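Local coordinates for B-agarase (Agarivorans gilvus, PDB 5Z6P), which is an agarase of glycoside hydrolase family 50 that probably hydrolyses beta-1,4-glycosidic bonds of agarose or its oligosaccharides, at residues C151-G156 and G677-G682; N160-P163 and V169-T172; C162-K167 and G227-Q232. All coordinates share one frame; numbering follows the deposited sequence.

Contact 1. Residues C151-G156 and G677-G682; sequences CNYASG and GFFHAG
The phenol ring of Tyr153 and the phenyl ring of Phe679 form an offset (parallel-displaced) pair, their planes only 4° apart and their overlap small. The centroids are 4.5 Å apart. Because of this slip, what Tyr153 presents to its partner is the CE1 side of its ring, with CE1 3.5 Å from Phe679 CD1 and set over the rim of the phenyl face. In return it is the methylene of Phe679, not its ring centre, that lies over the phenol: CB stands 3.7 Å from the Tyr153 ring centroid, a CH-pi contact over the face. With CG beside the backbone N in both residues (chi1 -70° for Tyr153, -57° for Phe679), the two rings are brought face to face, offset. The contact joins two irregular loops, one in the carbohydrate-binding-module-like region, the other between strand 664-668 and helix 689-704, probably part of the catalytic domain. Tyrosine offers an apolar face to Phe679 while its hydroxyl is satisfied by Cys162 O; phenylalanine, buried, also meets Trp164 edge-to-face. Behind Tyr153, Asn152 shapes the backbone in an Asx turn: its OD1 takes Ala154 N at 3.1 Å on a lone pair in the carbonyl plane, and Ser155 OG at 2.8 Å, tilted from that plane.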
loop_
_atom_site.group_PDB
_atom_site.type_symbol
_atom_site.label_atom_id
_atom_site.label_comp_id
_atom_site.label_asym_id
_atom_site.label_seq_id
_atom_site.Cartn_x
_atom_site.Cartn_y
_atom_site.Cartn_z
ATOM N N CYS A 151 -16.540 11.657 11.392
ATOM C CA CYS A 151 -16.017 10.436 11.995
ATOM C C CYS A 151 -15.125 9.669 11.020
ATOM O O CYS A 151 -15.343 9.705 9.814
ATOM C CB CYS A 151 -17.151 9.537 12.495
ATOM S SG CYS A 151 -18.114 8.646 11.235
ATOM N N ASN A 152 -14.119 8.987 11.555
ATOM C CA ASN A 152 -13.187 8.211 10.745
ATOM C C ASN A 152 -12.243 7.400 11.623
ATOM O O ASN A 152 -12.024 7.749 12.779
ATOM C CB ASN A 152 -12.375 9.133 9.838
ATOM C CG ASN A 152 -11.384 9.971 10.614
ATOM O OD1 ASN A 152 -10.247 9.566 10.817
ATOM N ND2 ASN A 152 -11.814 11.142 11.058
ATOM N N TYR A 153 -11.673 6.334 11.066
ATOM C CA TYR A 153 -10.664 5.536 11.763
ATOM C C TYR A 153 -9.287 5.652 11.093
ATOM O O TYR A 153 -8.468 4.729 11.146
ATOM C CB TYR A 153 -11.076 4.067 11.824
ATOM C CG TYR A 153 -12.247 3.766 12.722
ATOM C CD1 TYR A 153 -12.060 3.465 14.064
ATOM C CD2 TYR A 153 -13.540 3.757 12.225
ATOM C CE1 TYR A 153 -13.132 3.175 14.886
ATOM C CE2 TYR A 153 -14.615 3.465 13.035
ATOM C CZ TYR A 153 -14.406 3.178 14.365
ATOM O OH TYR A 153 -15.480 2.894 15.179
ATOM N N ALA A 154 -9.025 6.786 10.468
ATOM C CA ALA A 154 -7.804 6.921 9.693
ATOM C C ALA A 154 -6.919 8.034 10.212
ATOM O O ALA A 154 -6.098 8.554 9.476
ATOM C CB ALA A 154 -8.140 7.160 8.224
ATOM N N SER A 155 -7.088 8.412 11.476
ATOM C CA SER A 155 -6.341 9.534 12.017
ATOM C C SER A 155 -5.505 9.156 13.233
ATOM O O SER A 155 -5.016 10.026 13.936
ATOM C CB SER A 155 -7.291 10.670 12.396
ATOM O OG SER A 155 -8.006 11.126 11.270
ATOM N N GLY A 156 -5.332 7.864 13.476
ATOM C CA GLY A 156 -4.585 7.428 14.637
ATOM C C GLY A 156 -5.334 7.816 15.894
ATOM O O GLY A 156 -6.529 7.586 15.992
ATOM N N GLY A 677 -13.145 -8.273 13.075
ATOM C CA GLY A 677 -13.275 -7.280 14.120
ATOM C C GLY A 677 -12.445 -6.025 13.971
ATOM O O GLY A 677 -12.206 -5.339 14.941
ATOM N N PHE A 678 -12.026 -5.730 12.745
ATOM C CA PHE A 678 -11.213 -4.560 12.441
ATOM C C PHE A 678 -12.103 -3.378 12.124
ATOM O O PHE A 678 -13.276 -3.546 11.843
ATOM C CB PHE A 678 -10.264 -4.863 11.257
ATOM C CG PHE A 678 -9.006 -5.543 11.669
ATOM C CD1 PHE A 678 -9.034 -6.839 12.154
ATOM C CD2 PHE A 678 -7.793 -4.876 11.609
ATOM C CE1 PHE A 678 -7.878 -7.458 12.570
ATOM C CE2 PHE A 678 -6.631 -5.477 12.022
ATOM C CZ PHE A 678 -6.664 -6.777 12.506
ATOM N N PHE A 679 -11.547 -2.181 12.178
ATOM C CA PHE A 679 -12.281 -0.990 11.807
ATOM C C PHE A 679 -11.989 -0.529 10.377
ATOM O O PHE A 679 -12.627 0.381 9.880
ATOM C CB PHE A 679 -11.969 0.150 12.779
ATOM C CG PHE A 679 -12.258 -0.180 14.218
ATOM C CD1 PHE A 679 -13.566 -0.300 14.666
ATOM C CD2 PHE A 679 -11.226 -0.352 15.126
ATOM C CE1 PHE A 679 -13.844 -0.600 15.998
ATOM C CE2 PHE A 679 -11.496 -0.645 16.466
ATOM C CZ PHE A 679 -12.809 -0.778 16.896
ATOM N N HIS A 680 -10.998 -1.136 9.743
ATOM C CA HIS A 680 -10.511 -0.725 8.425
ATOM C C HIS A 680 -10.106 -1.993 7.683
ATOM O O HIS A 680 -9.319 -2.756 8.203
ATOM C CB HIS A 680 -9.318 0.243 8.574
ATOM C CG HIS A 680 -9.022 1.068 7.357
ATOM N ND1 HIS A 680 -8.852 0.527 6.098
ATOM C CD2 HIS A 680 -8.831 2.399 7.220
ATOM C CE1 HIS A 680 -8.579 1.493 5.241
ATOM N NE2 HIS A 680 -8.571 2.640 5.894
ATOM N N ALA A 681 -10.661 -2.242 6.495
ATOM C CA ALA A 681 -10.311 -3.441 5.729
ATOM C C ALA A 681 -9.150 -3.206 4.749
ATOM O O ALA A 681 -8.769 -4.099 4.000
ATOM C CB ALA A 681 -11.520 -3.965 4.965
ATOM N N GLY A 682 -8.596 -2.004 4.744
ATOM C CA GLY A 682 -7.406 -1.750 3.955
ATOM C C GLY A 682 -7.656 -1.149 2.580
ATOM O O GLY A 682 -8.691 -0.544 2.328
#

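Contact 2. Residues N160-P163 and V169-T172; sequences NPCP and VYAT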
loop_
_atom_site.group_PDB
_atom_site.type_symbol
_atom_site.label_atom_id
_atom_site.label_comp_id
_atom_site.label_asym_id
_atom_site.label_seq_id
_atom_site.Cartn_x
_atom_site.Cartn_y
_atom_site.Cartn_z
ATOM N N ASN A 160 -12.153 9.959 15.225
ATOM C CA ASN A 160 -13.430 9.998 15.909
ATOM C C ASN A 160 -14.236 8.823 15.388
ATOM O O ASN A 160 -14.722 8.862 14.273
ATOM C CB ASN A 160 -14.174 11.315 15.666
ATOM C CG ASN A 160 -13.247 12.511 15.565
ATOM O OD1 ASN A 160 -12.799 13.059 16.573
ATOM N ND2 ASN A 160 -12.982 12.945 14.340
ATOM N N PRO A 161 -14.366 7.765 16.189
ATOM C CA PRO A 161 -14.938 6.517 15.682
ATOM C C PRO A 161 -16.322 6.682 15.059
ATOM O O PRO A 161 -17.171 7.372 15.609
ATOM C CB PRO A 161 -15.002 5.632 16.931
ATOM C CG PRO A 161 -14.942 6.559 18.061
ATOM C CD PRO A 161 -14.047 7.666 17.618
ATOM N N CYS A 162 -16.509 6.084 13.889
ATOM C CA CYS A 162 -17.831 5.878 13.322
ATOM C C CYS A 162 -18.483 4.700 14.021
ATOM O O CYS A 162 -17.786 3.801 14.501
ATOM C CB CYS A 162 -17.761 5.601 11.822
ATOM S SG CYS A 162 -17.074 6.926 10.855
ATOM N N PRO A 163 -19.818 4.696 14.075
ATOM C CA PRO A 163 -20.518 3.506 14.553
ATOM C C PRO A 163 -20.019 2.253 13.846
ATOM O O PRO A 163 -19.889 2.275 12.629
ATOM C CB PRO A 163 -21.980 3.804 14.202
ATOM C CG PRO A 163 -22.070 5.281 14.288
ATOM C CD PRO A 163 -20.745 5.798 13.773
ATOM N N VAL A 169 -23.732 0.678 7.270
ATOM C CA VAL A 169 -22.294 0.648 7.100
ATOM C C VAL A 169 -21.791 2.071 6.956
ATOM O O VAL A 169 -22.244 2.802 6.069
ATOM C CB VAL A 169 -21.881 -0.154 5.859
ATOM C CG1 VAL A 169 -20.339 -0.033 5.628
ATOM C CG2 VAL A 169 -22.274 -1.603 6.004
ATOM N N TYR A 170 -20.868 2.466 7.826
ATOM C CA TYR A 170 -20.208 3.750 7.699
ATOM C C TYR A 170 -18.974 3.624 6.805
ATOM O O TYR A 170 -18.063 2.868 7.101
ATOM C CB TYR A 170 -19.850 4.285 9.080
ATOM C CG TYR A 170 -20.966 5.090 9.716
ATOM C CD1 TYR A 170 -22.038 4.470 10.335
ATOM C CD2 TYR A 170 -20.960 6.470 9.657
ATOM C CE1 TYR A 170 -23.058 5.199 10.887
ATOM C CE2 TYR A 170 -21.977 7.207 10.211
ATOM C CZ TYR A 170 -23.031 6.561 10.827
ATOM O OH TYR A 170 -24.079 7.261 11.402
ATOM N N ALA A 171 -18.985 4.340 5.687
ATOM C CA ALA A 171 -17.917 4.269 4.697
ATOM C C ALA A 171 -16.561 4.594 5.313
ATOM O O ALA A 171 -16.464 5.423 6.196
ATOM C CB ALA A 171 -18.212 5.224 3.526
ATOM N N THR A 172 -15.518 3.924 4.838
ATOM C CA THR A 172 -14.171 4.115 5.368
ATOM C C THR A 172 -13.464 5.273 4.691
ATOM O O THR A 172 -13.317 5.264 3.474
ATOM C CB THR A 172 -13.313 2.857 5.168
ATOM O OG1 THR A 172 -13.936 1.740 5.795
ATOM C CG2 THR A 172 -11.928 3.060 5.745
HETATM O O HOH W 1 -19.705 0.761 9.933
#
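One face of the Tyr170 ring carries the pyrrolidine of Pro163, whose CD sits over the ring centre, 3.7 Å from the centroid and only 10° off the normal. The neighbouring CG leans toward the hydroxyl side of the ring, reaching Tyr170 CE1 at 3.5 Å. Cys162 approaches the other end of the side chain obliquely: its CB lies 3.7 Å from Tyr170 CB, and its SG, 5.1 Å from the ring centroid, makes a slanted sulfur-aromatic contact. SG is anti to the carbonyl carbon of Cys162 (chi1 -62°), the direction in which it forms the disulfide with Cys151. Both segments lie in the carbohydrate-binding-module-like region, where the loop between strands 135-140 and 168-174 folds back onto the latter: Pro163 covers one face of the ring and Cys162 packs against its CB end. One water links the backbones, donating to Pro163 O at 3.1 Å and accepting from Tyr170 N at 2.9 Å. The phenol hydroxyl is paired with Ser211 OG. Proline suits the face because its CD hydrogens, slightly polarised by the adjacent amide nitrogen, probably favour an electron-rich phenol; the contact therefore gains from CH-pi attraction as well as apolar burial, while the water serves two backbone groups that do not bond directly.

Contact 3. Residues C162-K167 and G227-Q232; sequences CPWGTK and GQNAQQ
An Asx turn in residues 227-232 receives the indole of Trp164, which extends from the disulfide-bonded loop of the carbohydrate-binding-module-like region. Within the turn Asn229 OD1 accepts the backbone N of Gln231 at 2.8 Å; the bond is short but bent at the N-H (133°), although at the oxygen the donor lies nearly in line with the C=O bond (164°). Asparagine suits this place because its short amide can reach the backbone two residues on and still present its nitrogen to the indole: Asn229 ND2 comes within 3.4 Å of Trp164 CH2, the closest approach between the two segments, and is hydrogen-bonded to Gly677 O. Amide and indole planes are 54° apart, and the nitrogen meets the ring obliquely, so this is a van der Waals contact and neither a stack nor a hydrogen bond. The benzo edge of the indole is met by the two glutamines that follow. Gln231 CB lies near the indole plane, 3.9 Å from Trp164 CZ2, and Gln232 CB is equally far from Trp164 CH2. The Gln232 chain bends at chi2, bringing its OE1 to the same edge, 4.0 Å from Trp164 CZ3. Tryptophan provides a ring long enough to span from its own loop to the turn while remaining partly exposed. Its backbone N is held by Tyr218 OH, and its ring also touches Ile222. The indole thus bridges the loop between strands 135-140 and 168-174 and the connection that runs from strand 199-210 to helix 241-255.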
loop_
_atom_site.group_PDB
_atom_site.type_symbol
_atom_site.label_atom_id
_atom_site.label_comp_id
_atom_site.label_asym_id
_atom_site.label_seq_id
_atom_site.Cartn_x
_atom_site.Cartn_y
_atom_site.Cartn_z
ATOM N N CYS A 162 -16.509 6.084 13.889
ATOM C CA CYS A 162 -17.831 5.878 13.322
ATOM C C CYS A 162 -18.483 4.700 14.021
ATOM O O CYS A 162 -17.786 3.801 14.501
ATOM C CB CYS A 162 -17.761 5.601 11.822
ATOM S SG CYS A 162 -17.074 6.926 10.855
ATOM N N PRO A 163 -19.818 4.696 14.075
ATOM C CA PRO A 163 -20.518 3.506 14.553
ATOM C C PRO A 163 -20.019 2.253 13.846
ATOM O O PRO A 163 -19.889 2.275 12.629
ATOM C CB PRO A 163 -21.980 3.804 14.202
ATOM C CG PRO A 163 -22.070 5.281 14.288
ATOM C CD PRO A 163 -20.745 5.798 13.773
ATOM N N TRP A 164 -19.687 1.207 14.595
ATOM C CA TRP A 164 -19.344 -0.087 14.004
ATOM C C TRP A 164 -20.342 -1.128 14.534
ATOM O O TRP A 164 -21.055 -0.854 15.498
ATOM C CB TRP A 164 -17.893 -0.482 14.329
ATOM C CG TRP A 164 -17.750 -1.156 15.654
ATOM C CD1 TRP A 164 -17.768 -0.561 16.884
ATOM C CD2 TRP A 164 -17.577 -2.557 15.890
ATOM N NE1 TRP A 164 -17.626 -1.508 17.870
ATOM C CE2 TRP A 164 -17.506 -2.740 17.287
ATOM C CE3 TRP A 164 -17.474 -3.674 15.058
ATOM C CZ2 TRP A 164 -17.346 -3.994 17.867
ATOM C CZ3 TRP A 164 -17.308 -4.918 15.637
ATOM C CH2 TRP A 164 -17.247 -5.067 17.028
ATOM N N GLY A 165 -20.413 -2.302 13.909
ATOM C CA GLY A 165 -21.327 -3.346 14.354
ATOM C C GLY A 165 -22.768 -2.902 14.215
ATOM O O GLY A 165 -23.679 -3.473 14.835
ATOM N N THR A 166 -22.942 -1.851 13.418
ATOM C CA THR A 166 -24.215 -1.212 13.117
ATOM C C THR A 166 -24.822 -1.813 11.845
ATOM O O THR A 166 -24.137 -2.566 11.133
ATOM C CB THR A 166 -23.981 0.321 13.021
ATOM O OG1 THR A 166 -25.129 1.023 12.522
ATOM C CG2 THR A 166 -22.716 0.651 12.249
ATOM N N LYS A 167 -26.098 -1.542 11.573
ATOM C CA LYS A 167 -26.704 -2.104 10.368
ATOM C C LYS A 167 -26.443 -1.181 9.186
ATOM O O LYS A 167 -26.262 -1.655 8.058
ATOM C CB LYS A 167 -28.203 -2.355 10.553
ATOM C CG LYS A 167 -28.828 -3.171 9.410
ATOM C CD LYS A 167 -29.118 -4.630 9.797
ATOM C CE LYS A 167 -29.135 -5.554 8.580
ATOM N NZ LYS A 167 -29.742 -6.883 8.862
ATOM N N GLY A 227 -5.026 -8.766 22.199
ATOM C CA GLY A 227 -4.976 -7.751 21.171
ATOM C C GLY A 227 -6.167 -7.822 20.226
ATOM O O GLY A 227 -6.304 -6.976 19.353
ATOM N N GLN A 228 -7.027 -8.822 20.412
ATOM C CA GLN A 228 -8.175 -9.013 19.533
ATOM C C GLN A 228 -9.322 -8.083 19.884
ATOM O O GLN A 228 -9.326 -7.460 20.944
ATOM C CB GLN A 228 -8.664 -10.461 19.598
ATOM C CG GLN A 228 -7.667 -11.500 19.136
ATOM C CD GLN A 228 -8.047 -12.889 19.613
ATOM O OE1 GLN A 228 -7.795 -13.890 18.936
ATOM N NE2 GLN A 228 -8.661 -12.954 20.796
ATOM N N ASN A 229 -10.299 -7.990 18.987
ATOM C CA ASN A 229 -11.512 -7.232 19.256
ATOM C C ASN A 229 -12.346 -7.991 20.304
ATOM O O ASN A 229 -12.763 -9.123 20.069
ATOM C CB ASN A 229 -12.300 -7.000 17.949
ATOM C CG ASN A 229 -13.559 -6.175 18.153
ATOM O OD1 ASN A 229 -14.256 -6.323 19.152
ATOM N ND2 ASN A 229 -13.856 -5.303 17.205
ATOM N N ALA A 230 -12.566 -7.368 21.461
ATOM C CA ALA A 230 -13.314 -7.993 22.559
ATOM C C ALA A 230 -14.796 -8.186 22.266
ATOM O O ALA A 230 -15.394 -9.141 22.737
ATOM C CB ALA A 230 -13.157 -7.169 23.842
ATOM N N GLN A 231 -15.388 -7.274 21.505
ATOM C CA GLN A 231 -16.840 -7.240 21.311
ATOM C C GLN A 231 -17.292 -7.936 20.025
ATOM O O GLN A 231 -18.461 -7.837 19.631
ATOM C CB GLN A 231 -17.322 -5.785 21.318
ATOM C CG GLN A 231 -16.890 -5.029 22.570
ATOM C CD GLN A 231 -17.342 -3.592 22.585
ATOM O OE1 GLN A 231 -17.961 -3.114 21.640
ATOM N NE2 GLN A 231 -17.018 -2.881 23.659
ATOM N N GLN A 232 -16.360 -8.643 19.389
ATOM C CA GLN A 232 -16.604 -9.311 18.110
ATOM C C GLN A 232 -16.238 -10.777 18.201
ATOM O O GLN A 232 -15.278 -11.142 18.867
ATOM C CB GLN A 232 -15.799 -8.635 16.981
ATOM C CG GLN A 232 -15.224 -9.598 15.903
ATOM C CD GLN A 232 -15.989 -9.553 14.595
ATOM O OE1 GLN A 232 -16.769 -8.638 14.342
ATOM N NE2 GLN A 232 -15.763 -10.539 13.755
#

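In the fold
Contacts 1 and 2 have centres about 8 Å apart, and the centre of contact 3 lies about 11 Å from either. The Cys151-Cys162 disulfide, with an SG-SG distance of 2.0 Å, ties residues 151-156 of contact 1 to the loop that serves both other contacts; Tyr153 OH adds a probable hydrogen bond to Cys162 O at 2.6 Å. Contacts 2 and 3 share Cys162 and Pro163, so one short loop packs on Tyr170 of strand 168-174 and then reaches the 227-232 turn. Contact 1 closes the longest chain span, enclosing the other two. Residues 677-682 approach contact 3 as well, Gly677 N packing 3.5 Å from Gln232 CD.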